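Abietadiene synthase, chloroplastic (Abies grandis, PDB 3S9V) belongs to the terpene synthase family and is built mainly of alpha-helices, with a metal-binding domain of that family toward its C-terminal end. Local coordinates at residues L100-D103 and R104-A107; F132-Q135 and A136-E140; A612-K615 and E616-S620; P626-N629 and E630-N634. All coordinates share one frame; numbering follows the deposited sequence.

How the contacts relate
Contacts 1 and 2 lie on one side of the chain's centre and contacts 3 and 4 on the other, the centres of contacts 1 and 3 being about 73 Å apart. Each group joins two successive helices: 101-117 with the end of 122-136, and 599-621 with the start of 628-638. Contact 1 is wholly buried, and its charged side chains find their main partners outside the helix, in a loop and a short strand. Contact 2 is half surface, a helix end where the amide of Gln135 meets the sulfur of Met139. Contacts 3 and 4 are partly buried, and in each an aliphatic carbon packs over an aromatic ring.

Contact 1: residues L100-D103 and R104-A107; sequences LAYD and RILA
The first turn of helix 101-117 opens at Leu100, its N-cap residue, whose O takes the N-H of Arg104 at 3.1 Å in an almost straight bond. Ile105 N to Ala101 O and Ala107 N to Asp103 O repeat that bond, each nearly along the C=O axis. Between these two, Leu106 N reaches Tyr102 O at 2.9 Å less directly, with the N-H bent to 148° and the donor tilted from the carbonyl plane. Beside it, CG1 of Ile105 sits 3.2 Å from the same Tyr102 O. A chi1 of 58° puts this branch between its own backbone N and carbonyl carbon, and its CD1 end then comes obliquely to the Tyr102 ring, 4.5 Å from CD2. Asp103 and Arg104 are neighbours of opposite charge without a salt bridge: OD2 of Asp103 lies 4.1 Å from NE of Arg104, near the guanidinium plane at its edge, and the two flat groups are turned 64° apart. Their stronger partners lie elsewhere. Asp103 OD1 accepts from the backbone N of Val452, and Arg104 NH2 donates to the carbonyl of Glu95, tying Asp103 to the short strand 452-453 and Arg104 to the loop at Glu95. Tyr102 also meets the ring of Phe151 on helix 151-164. Consecutive i to i+4 bonds starting from an N-cap carbonyl are the signature of an alpha-helical N-terminus, here packed among helices 122-136 and 151-164.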
loop_
_atom_site.group_PDB
_atom_site.type_symbol
_atom_site.label_atom_id
_atom_site.label_comp_id
_atom_site.label_asym_id
_atom_site.label_seq_id
_atom_site.Cartn_x
_atom_site.Cartn_y
_atom_site.Cartn_z
ATOM N N LEU A 100 -16.835 -14.975 17.953
ATOM C CA LEU A 100 -15.916 -16.009 17.496
ATOM C C LEU A 100 -16.003 -17.060 18.594
ATOM O O LEU A 100 -15.706 -16.782 19.757
ATOM C CB LEU A 100 -14.483 -15.485 17.375
ATOM C CG LEU A 100 -13.505 -16.525 16.799
ATOM C CD1 LEU A 100 -13.853 -16.838 15.332
ATOM C CD2 LEU A 100 -12.083 -16.006 16.904
ATOM N N ALA A 101 -16.439 -18.259 18.238
ATOM C CA ALA A 101 -16.584 -19.317 19.222
ATOM C C ALA A 101 -15.331 -19.504 20.075
ATOM O O ALA A 101 -15.403 -19.443 21.308
ATOM C CB ALA A 101 -16.963 -20.634 18.526
ATOM N N TYR A 102 -14.185 -19.721 19.431
ATOM C CA TYR A 102 -12.935 -19.924 20.173
ATOM C C TYR A 102 -12.696 -18.827 21.206
ATOM O O TYR A 102 -12.388 -19.105 22.360
ATOM C CB TYR A 102 -11.748 -19.981 19.215
ATOM C CG TYR A 102 -11.730 -21.206 18.333
ATOM C CD1 TYR A 102 -11.680 -21.082 16.949
ATOM C CD2 TYR A 102 -11.751 -22.487 18.884
ATOM C CE1 TYR A 102 -11.652 -22.203 16.124
ATOM C CE2 TYR A 102 -11.721 -23.619 18.070
ATOM C CZ TYR A 102 -11.672 -23.466 16.688
ATOM O OH TYR A 102 -11.641 -24.565 15.861
ATOM N N ASP A 103 -12.836 -17.580 20.770
ATOM C CA ASP A 103 -12.657 -16.407 21.619
ATOM C C ASP A 103 -13.537 -16.503 22.875
ATOM O O ASP A 103 -13.045 -16.384 23.995
ATOM C CB ASP A 103 -13.008 -15.153 20.798
ATOM C CG ASP A 103 -12.871 -13.840 21.583
ATOM O OD1 ASP A 103 -11.740 -13.463 21.961
ATOM O OD2 ASP A 103 -13.908 -13.171 21.801
ATOM N N ARG A 104 -14.835 -16.731 22.687
ATOM C CA ARG A 104 -15.762 -16.815 23.812
ATOM C C ARG A 104 -15.477 -17.941 24.804
ATOM O O ARG A 104 -15.484 -17.706 26.011
ATOM C CB ARG A 104 -17.205 -16.929 23.308
ATOM C CG ARG A 104 -17.676 -15.729 22.488
ATOM C CD ARG A 104 -17.502 -14.418 23.257
ATOM N NE ARG A 104 -17.914 -13.274 22.451
ATOM C CZ ARG A 104 -19.175 -13.012 22.113
ATOM N NH1 ARG A 104 -20.157 -13.808 22.518
ATOM N NH2 ARG A 104 -19.455 -11.961 21.356
ATOM N N ILE A 105 -15.230 -19.158 24.323
ATOM C CA ILE A 105 -14.951 -20.253 25.251
ATOM C C ILE A 105 -13.610 -20.080 25.948
ATOM O O ILE A 105 -13.434 -20.538 27.075
ATOM C CB ILE A 105 -14.966 -21.641 24.562
ATOM C CG1 ILE A 105 -13.946 -21.682 23.428
ATOM C CG2 ILE A 105 -16.356 -21.947 24.052
ATOM C CD1 ILE A 105 -13.805 -23.047 22.801
ATOM N N LEU A 106 -12.663 -19.424 25.278
ATOM C CA LEU A 106 -11.343 -19.176 25.860
ATOM C C LEU A 106 -11.494 -18.193 27.013
ATOM O O LEU A 106 -11.034 -18.442 28.126
ATOM C CB LEU A 106 -10.396 -18.574 24.817
ATOM C CG LEU A 106 -9.015 -18.164 25.333
ATOM C CD1 LEU A 106 -8.189 -19.417 25.559
ATOM C CD2 LEU A 106 -8.314 -17.251 24.328
ATOM N N ALA A 107 -12.152 -17.075 26.736
ATOM C CA ALA A 107 -12.361 -16.048 27.750
ATOM C C ALA A 107 -13.247 -16.522 28.903
ATOM O O ALA A 107 -12.972 -16.214 30.062
ATOM C CB ALA A 107 -12.971 -14.793 27.110
#

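Contact 2: residues F132-Q135 and A136-E140; sequences FRTQ and AGKME
Backbone bonds between Phe132-Gln135 and Ala136-Glu140 carry helix 122-136 to its end. Ala136 N donates to Phe132 O at 2.7 Å, while the next i to i+4 bond, Gly137 N to Arg133 O, has stretched to 3.5 Å and is weak. Lys138 N then turns back to Gln135 O at 3.1 Å; this i to i+3 bond arrives from above the carbonyl plane, 64° out of it, as the chain leaves the helix for the loop that leads to helix 151-164. A side-chain polar contact spans the same turn. NE2 of Gln135 points an N-H at SD of Met139, 3.7 Å away, a weak bond to sulfur between side chains that cross at about a right angle. Bends at chi2 (-49°) and chi3 fold the Met139 side chain back over the turn and bring SD to 3.5 Å from Gln135 O. Among the apolar contacts, CB of Ala136 approaches the Phe132 ring obliquely, 4.1 Å from CE1. Leu176 of helix 174-187 touches both these side chains. On the exposed side, the aliphatic part of Lys138 runs past the backbone of Thr134, with CG 3.6 Å from Thr134 O.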
loop_
_atom_site.group_PDB
_atom_site.type_symbol
_atom_site.label_atom_id
_atom_site.label_comp_id
_atom_site.label_asym_id
_atom_site.label_seq_id
_atom_site.Cartn_x
_atom_site.Cartn_y
_atom_site.Cartn_z
ATOM N N PHE A 132 -20.391 -22.115 28.461
ATOM C CA PHE A 132 -19.290 -22.968 28.037
ATOM C C PHE A 132 -19.781 -24.348 27.621
ATOM O O PHE A 132 -19.319 -24.898 26.624
ATOM C CB PHE A 132 -18.251 -23.090 29.156
ATOM C CG PHE A 132 -17.104 -24.013 28.825
ATOM C CD1 PHE A 132 -17.253 -25.394 28.905
ATOM C CD2 PHE A 132 -15.877 -23.501 28.427
ATOM C CE1 PHE A 132 -16.198 -26.245 28.594
ATOM C CE2 PHE A 132 -14.818 -24.343 28.113
ATOM C CZ PHE A 132 -14.977 -25.714 28.196
ATOM N N ARG A 133 -20.716 -24.905 28.385
ATOM C CA ARG A 133 -21.259 -26.224 28.077
ATOM C C ARG A 133 -22.076 -26.218 26.783
ATOM O O ARG A 133 -21.961 -27.129 25.964
ATOM C CB ARG A 133 -22.121 -26.739 29.242
ATOM C CG ARG A 133 -22.933 -27.987 28.907
ATOM C CD ARG A 133 -23.390 -28.720 30.164
ATOM N NE ARG A 133 -24.042 -27.828 31.110
ATOM C CZ ARG A 133 -23.548 -27.508 32.299
ATOM N NH1 ARG A 133 -22.386 -28.014 32.702
ATOM N NH2 ARG A 133 -24.217 -26.676 33.086
ATOM N N THR A 134 -22.891 -25.189 26.586
ATOM C CA THR A 134 -23.693 -25.127 25.374
ATOM C C THR A 134 -22.809 -24.893 24.156
ATOM O O THR A 134 -22.988 -25.518 23.112
ATOM C CB THR A 134 -24.737 -24.006 25.440
ATOM O OG1 THR A 134 -25.526 -24.156 26.626
ATOM C CG2 THR A 134 -25.646 -24.069 24.221
ATOM N N GLN A 135 -21.847 -23.993 24.296
ATOM C CA GLN A 135 -20.940 -23.678 23.202
ATOM C C GLN A 135 -19.955 -24.818 22.923
ATOM O O GLN A 135 -19.568 -25.042 21.776
ATOM C CB GLN A 135 -20.168 -22.396 23.517
ATOM C CG GLN A 135 -19.253 -21.960 22.392
ATOM C CD GLN A 135 -20.020 -21.679 21.120
ATOM O OE1 GLN A 135 -20.824 -20.744 21.062
ATOM N NE2 GLN A 135 -19.787 -22.495 20.093
ATOM N N ALA A 136 -19.546 -25.538 23.965
ATOM C CA ALA A 136 -18.596 -26.632 23.782
ATOM C C ALA A 136 -19.160 -27.725 22.878
ATOM O O ALA A 136 -18.418 -28.366 22.137
ATOM C CB ALA A 136 -18.193 -27.220 25.140
ATOM N N GLY A 137 -20.475 -27.922 22.932
ATOM C CA GLY A 137 -21.111 -28.941 22.115
ATOM C C GLY A 137 -21.419 -28.547 20.680
ATOM O O GLY A 137 -21.963 -29.353 19.926
ATOM N N LYS A 138 -21.078 -27.322 20.291
ATOM C CA LYS A 138 -21.338 -26.846 18.929
ATOM C C LYS A 138 -20.055 -26.476 18.183
ATOM O O LYS A 138 -20.102 -25.888 17.101
ATOM C CB LYS A 138 -22.257 -25.621 18.960
ATOM C CG LYS A 138 -23.618 -25.866 19.590
ATOM C CD LYS A 138 -24.540 -24.659 19.430
ATOM C CE LYS A 138 -23.988 -23.422 20.126
ATOM N NZ LYS A 138 -24.962 -22.291 20.111
ATOM N N MET A 139 -18.913 -26.829 18.765
ATOM C CA MET A 139 -17.619 -26.511 18.174
ATOM C C MET A 139 -17.359 -27.152 16.814
ATOM O O MET A 139 -16.440 -26.750 16.099
ATOM C CB MET A 139 -16.497 -26.883 19.148
ATOM C CG MET A 139 -16.477 -26.024 20.406
ATOM S SD MET A 139 -16.581 -24.242 20.042
ATOM C CE MET A 139 -14.985 -23.946 19.350
ATOM N N GLU A 140 -18.174 -28.132 16.446
ATOM C CA GLU A 140 -17.992 -28.807 15.170
ATOM C C GLU A 140 -18.541 -28.010 13.991
ATOM O O GLU A 140 -18.295 -28.367 12.841
ATOM C CB GLU A 140 -18.635 -30.196 15.207
ATOM C CG GLU A 140 -18.048 -31.111 16.280
ATOM C CD GLU A 140 -18.605 -32.524 16.231
ATOM O OE1 GLU A 140 -19.841 -32.685 16.327
ATOM O OE2 GLU A 140 -17.804 -33.475 16.100
#

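Contact 3: residues A612-K615 and E616-S620; sequences AYTK and EAEWS
Lys615 lays the aliphatic part of its chain over the indole of Trp619, one helical turn further on. CG stands over the face of the six-membered ring, 3.9 Å from its centroid and 24° off the normal, a CH-pi contact. CD comes closer to the rim, 3.3 Å from CZ2. With CG anti to the backbone N (chi1 -165°) the Lys615 chain stands out from the helix, and the indole of Trp619 leans back toward it. The carbonyl of Lys615 meets the indole too: its O lies 3.2 Å above the plane, toward the rim near CG of Trp619, while accepting the N-H of Trp619 at 3.0 Å. One residue back, the same i to i+4 spacing sets Glu618 against Thr614. The methyl CG2 of Thr614 lies 3.7 Å from OE2 of Glu618, and CG of Glu618 rests 3.1 Å from Thr614 O, the carbonyl that takes the Glu618 N-H. These turns belong to helix 599-621 of the metal-binding family domain, and regular bonds continue with Ala617 N to Tyr613 O; Glu616 N to Ala612 O, at 3.3 Å, is weak. Further out, the hydroxyl of Thr614 is hydrogen-bonded to Leu610 O, consistent with the methyl being turned toward Glu618. Glu616 OE2 pairs with Ser638 OG on helix 628-638. In the loop between the two helices, Tyr624 sets its ring against Trp619 with the planes about 55° apart, while Tyr613 packs against helix 521-541 through Thr534, Leu537 and Asp538.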
loop_
_atom_site.group_PDB
_atom_site.type_symbol
_atom_site.label_atom_id
_atom_site.label_comp_id
_atom_site.label_asym_id
_atom_site.label_seq_id
_atom_site.Cartn_x
_atom_site.Cartn_y
_atom_site.Cartn_z
ATOM N N ALA A 612 13.058 15.659 -32.865
ATOM C CA ALA A 612 13.024 14.215 -32.646
ATOM C C ALA A 612 12.064 13.554 -33.652
ATOM O O ALA A 612 12.364 12.492 -34.198
ATOM C CB ALA A 612 12.594 13.899 -31.209
ATOM N N TYR A 613 10.911 14.176 -33.891
ATOM C CA TYR A 613 9.947 13.638 -34.856
ATOM C C TYR A 613 10.576 13.640 -36.243
ATOM O O TYR A 613 10.393 12.713 -37.027
ATOM C CB TYR A 613 8.669 14.481 -34.917
ATOM C CG TYR A 613 7.768 14.392 -33.711
ATOM C CD1 TYR A 613 7.610 13.190 -33.012
ATOM C CD2 TYR A 613 7.032 15.500 -33.291
ATOM C CE1 TYR A 613 6.739 13.099 -31.924
ATOM C CE2 TYR A 613 6.156 15.418 -32.205
ATOM C CZ TYR A 613 6.015 14.219 -31.530
ATOM O OH TYR A 613 5.147 14.138 -30.467
ATOM N N THR A 614 11.313 14.703 -36.536
ATOM C CA THR A 614 11.966 14.850 -37.824
ATOM C C THR A 614 13.005 13.764 -38.096
ATOM O O THR A 614 13.116 13.285 -39.222
ATOM C CB THR A 614 12.632 16.234 -37.940
ATOM O OG1 THR A 614 11.620 17.249 -37.886
ATOM C CG2 THR A 614 13.395 16.360 -39.256
ATOM N N LYS A 615 13.761 13.368 -37.075
ATOM C CA LYS A 615 14.769 12.338 -37.276
ATOM C C LYS A 615 14.099 11.003 -37.591
ATOM O O LYS A 615 14.587 10.254 -38.432
ATOM C CB LYS A 615 15.672 12.196 -36.042
ATOM C CG LYS A 615 16.953 11.402 -36.316
ATOM C CD LYS A 615 17.813 11.213 -35.073
ATOM C CE LYS A 615 18.393 12.524 -34.551
ATOM N NZ LYS A 615 19.461 13.079 -35.427
ATOM N N GLU A 616 12.989 10.697 -36.922
ATOM C CA GLU A 616 12.284 9.440 -37.185
ATOM C C GLU A 616 11.707 9.439 -38.598
ATOM O O GLU A 616 11.756 8.430 -39.297
ATOM C CB GLU A 616 11.133 9.210 -36.191
ATOM C CG GLU A 616 11.549 9.156 -34.734
ATOM C CD GLU A 616 10.526 8.443 -33.854
ATOM O OE1 GLU A 616 9.307 8.577 -34.123
ATOM O OE2 GLU A 616 10.945 7.762 -32.889
ATOM N N ALA A 617 11.155 10.575 -39.008
ATOM C CA ALA A 617 10.567 10.703 -40.336
ATOM C C ALA A 617 11.612 10.505 -41.432
ATOM O O ALA A 617 11.347 9.849 -42.441
ATOM C CB ALA A 617 9.910 12.070 -40.485
ATOM N N GLU A 618 12.797 11.079 -41.240
ATOM C CA GLU A 618 13.862 10.950 -42.230
ATOM C C GLU A 618 14.340 9.510 -42.294
ATOM O O GLU A 618 14.598 8.982 -43.375
ATOM C CB GLU A 618 15.018 11.895 -41.893
ATOM C CG GLU A 618 14.585 13.356 -41.895
ATOM C CD GLU A 618 15.666 14.311 -41.423
ATOM O OE1 GLU A 618 16.401 13.957 -40.473
ATOM O OE2 GLU A 618 15.762 15.423 -41.990
ATOM N N TRP A 619 14.448 8.872 -41.133
ATOM C CA TRP A 619 14.871 7.481 -41.084
ATOM C C TRP A 619 13.812 6.628 -41.768
ATOM O O TRP A 619 14.125 5.657 -42.449
ATOM C CB TRP A 619 15.006 6.992 -39.639
ATOM C CG TRP A 619 16.199 7.480 -38.890
ATOM C CD1 TRP A 619 17.358 7.983 -39.412
ATOM C CD2 TRP A 619 16.379 7.443 -37.473
ATOM N NE1 TRP A 619 18.248 8.257 -38.407
ATOM C CE2 TRP A 619 17.674 7.935 -37.205
ATOM C CE3 TRP A 619 15.571 7.039 -36.402
ATOM C CZ2 TRP A 619 18.182 8.033 -35.907
ATOM C CZ3 TRP A 619 16.077 7.135 -35.111
ATOM C CH2 TRP A 619 17.370 7.628 -34.876
ATOM N N SER A 620 12.553 6.999 -41.559
ATOM C CA SER A 620 11.424 6.275 -42.124
ATOM C C SER A 620 11.411 6.320 -43.650
ATOM O O SER A 620 11.392 5.279 -44.305
ATOM C CB SER A 620 10.111 6.841 -41.571
ATOM O OG SER A 620 9.016 5.990 -41.873
#

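Contact 4: residues P626-N629 and E630-N634; sequences PSFN and EYIEN
Phe628 and Ile632 lie side by side and point the same way, the ring lying flat under one carbon of its neighbour. CG1 of Ile632 stands over the ring face toward its rim, 3.9 Å from the centroid and 26° off the normal, a CH-pi contact; its nearest ring atom is CZ, at 3.5 Å. The backbone beneath is firmly joined, with Ile632 N to Phe628 O at 2.7 Å. Pro626 and Tyr631 meet differently: the proline's CG comes to the edge of the tyrosine ring, near its plane, and packs 3.8 Å from CB of Tyr631. The same proline offers its CB to Glu630, whose OE1 lies 3.3 Å away. With CG anti to its backbone N (chi1 177°) and the chain extended beyond, Glu630 runs outward beside Pro626, where a water accepts from Ser627 N and donates to OE1 at 2.5 Å. Ser627 is the N-cap: its OG takes a weak bond from Glu630 N at 3.4 Å, and its O accepts from Tyr631 N. Helix 628-638 thus begins between several others. Tyr631 OH is bonded to Asp683 OD2 on helix 669-693, which also meets Ile632 through Leu676 and Leu680. Asp706 OD2 of helix 699-706 accepts the N-H of Phe628, and on helix 599-621 Trp619 touches both Pro626 and Glu630.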
loop_
_atom_site.group_PDB
_atom_site.type_symbol
_atom_site.label_atom_id
_atom_site.label_comp_id
_atom_site.label_asym_id
_atom_site.label_seq_id
_atom_site.Cartn_x
_atom_site.Cartn_y
_atom_site.Cartn_z
ATOM N N PRO A 626 18.556 2.433 -37.394
ATOM C CA PRO A 626 19.754 2.744 -36.613
ATOM C C PRO A 626 20.028 1.702 -35.545
ATOM O O PRO A 626 19.216 0.808 -35.324
ATOM C CB PRO A 626 19.424 4.112 -36.021
ATOM C CG PRO A 626 17.943 4.028 -35.821
ATOM C CD PRO A 626 17.474 3.393 -37.106
ATOM N N SER A 627 21.182 1.813 -34.895
ATOM C CA SER A 627 21.538 0.892 -33.831
ATOM C C SER A 627 20.600 1.171 -32.661
ATOM O O SER A 627 19.871 2.165 -32.666
ATOM C CB SER A 627 22.981 1.121 -33.382
ATOM O OG SER A 627 23.109 2.358 -32.697
ATOM N N PHE A 628 20.631 0.305 -31.656
ATOM C CA PHE A 628 19.783 0.473 -30.485
ATOM C C PHE A 628 20.050 1.812 -29.781
ATOM O O PHE A 628 19.141 2.628 -29.626
ATOM C CB PHE A 628 20.004 -0.677 -29.497
ATOM C CG PHE A 628 19.091 -0.628 -28.302
ATOM C CD1 PHE A 628 17.737 -0.919 -28.433
ATOM C CD2 PHE A 628 19.579 -0.268 -27.051
ATOM C CE1 PHE A 628 16.881 -0.854 -27.333
ATOM C CE2 PHE A 628 18.733 -0.198 -25.946
ATOM C CZ PHE A 628 17.381 -0.493 -26.088
ATOM N N ASN A 629 21.294 2.027 -29.361
ATOM C CA ASN A 629 21.678 3.258 -28.677
ATOM C C ASN A 629 21.256 4.524 -29.404
ATOM O O ASN A 629 20.712 5.443 -28.791
ATOM C CB ASN A 629 23.188 3.296 -28.453
ATOM C CG ASN A 629 23.616 2.463 -27.271
ATOM O OD1 ASN A 629 23.265 1.289 -27.169
ATOM N ND2 ASN A 629 24.380 3.067 -26.365
ATOM N N GLU A 630 21.509 4.582 -30.703
ATOM C CA GLU A 630 21.136 5.766 -31.454
ATOM C C GLU A 630 19.628 5.912 -31.510
ATOM O O GLU A 630 19.110 7.011 -31.340
ATOM C CB GLU A 630 21.693 5.733 -32.875
ATOM C CG GLU A 630 21.258 6.935 -33.712
ATOM C CD GLU A 630 22.030 7.073 -35.018
ATOM O OE1 GLU A 630 22.034 6.116 -35.817
ATOM O OE2 GLU A 630 22.627 8.144 -35.249
ATOM N N TYR A 631 18.925 4.807 -31.735
ATOM C CA TYR A 631 17.469 4.848 -31.804
ATOM C C TYR A 631 16.875 5.297 -30.477
ATOM O O TYR A 631 16.137 6.290 -30.414
ATOM C CB TYR A 631 16.897 3.478 -32.173
ATOM C CG TYR A 631 15.387 3.415 -32.052
ATOM C CD1 TYR A 631 14.782 2.876 -30.922
ATOM C CD2 TYR A 631 14.564 3.934 -33.056
ATOM C CE1 TYR A 631 13.389 2.853 -30.789
ATOM C CE2 TYR A 631 13.173 3.919 -32.934
ATOM C CZ TYR A 631 12.596 3.375 -31.797
ATOM O OH TYR A 631 11.227 3.344 -31.672
ATOM N N ILE A 632 17.200 4.564 -29.418
ATOM C CA ILE A 632 16.695 4.889 -28.096
ATOM C C ILE A 632 16.935 6.335 -27.676
ATOM O O ILE A 632 16.061 6.941 -27.074
ATOM C CB ILE A 632 17.260 3.926 -27.028
ATOM C CG1 ILE A 632 16.270 2.784 -26.824
ATOM C CG2 ILE A 632 17.466 4.641 -25.702
ATOM C CD1 ILE A 632 14.879 3.265 -26.408
ATOM N N GLU A 633 18.105 6.893 -27.980
ATOM C CA GLU A 633 18.361 8.283 -27.611
ATOM C C GLU A 633 17.339 9.247 -28.226
ATOM O O GLU A 633 16.846 10.141 -27.542
ATOM C CB GLU A 633 19.778 8.703 -28.007
ATOM C CG GLU A 633 20.860 8.074 -27.133
ATOM C CD GLU A 633 20.591 8.234 -25.633
ATOM O OE1 GLU A 633 20.336 9.373 -25.183
ATOM O OE2 GLU A 633 20.643 7.216 -24.906
ATOM N N ASN A 634 17.018 9.067 -29.507
ATOM C CA ASN A 634 16.032 9.924 -30.172
ATOM C C ASN A 634 14.595 9.532 -29.784
ATOM O O ASN A 634 13.744 10.392 -29.544
ATOM C CB ASN A 634 16.171 9.823 -31.690
ATOM C CG ASN A 634 15.254 10.786 -32.419
ATOM O OD1 ASN A 634 15.449 11.998 -32.377
ATOM N ND2 ASN A 634 14.244 10.253 -33.083
HETATM O O HOH W 1 23.023 3.920 -35.355
#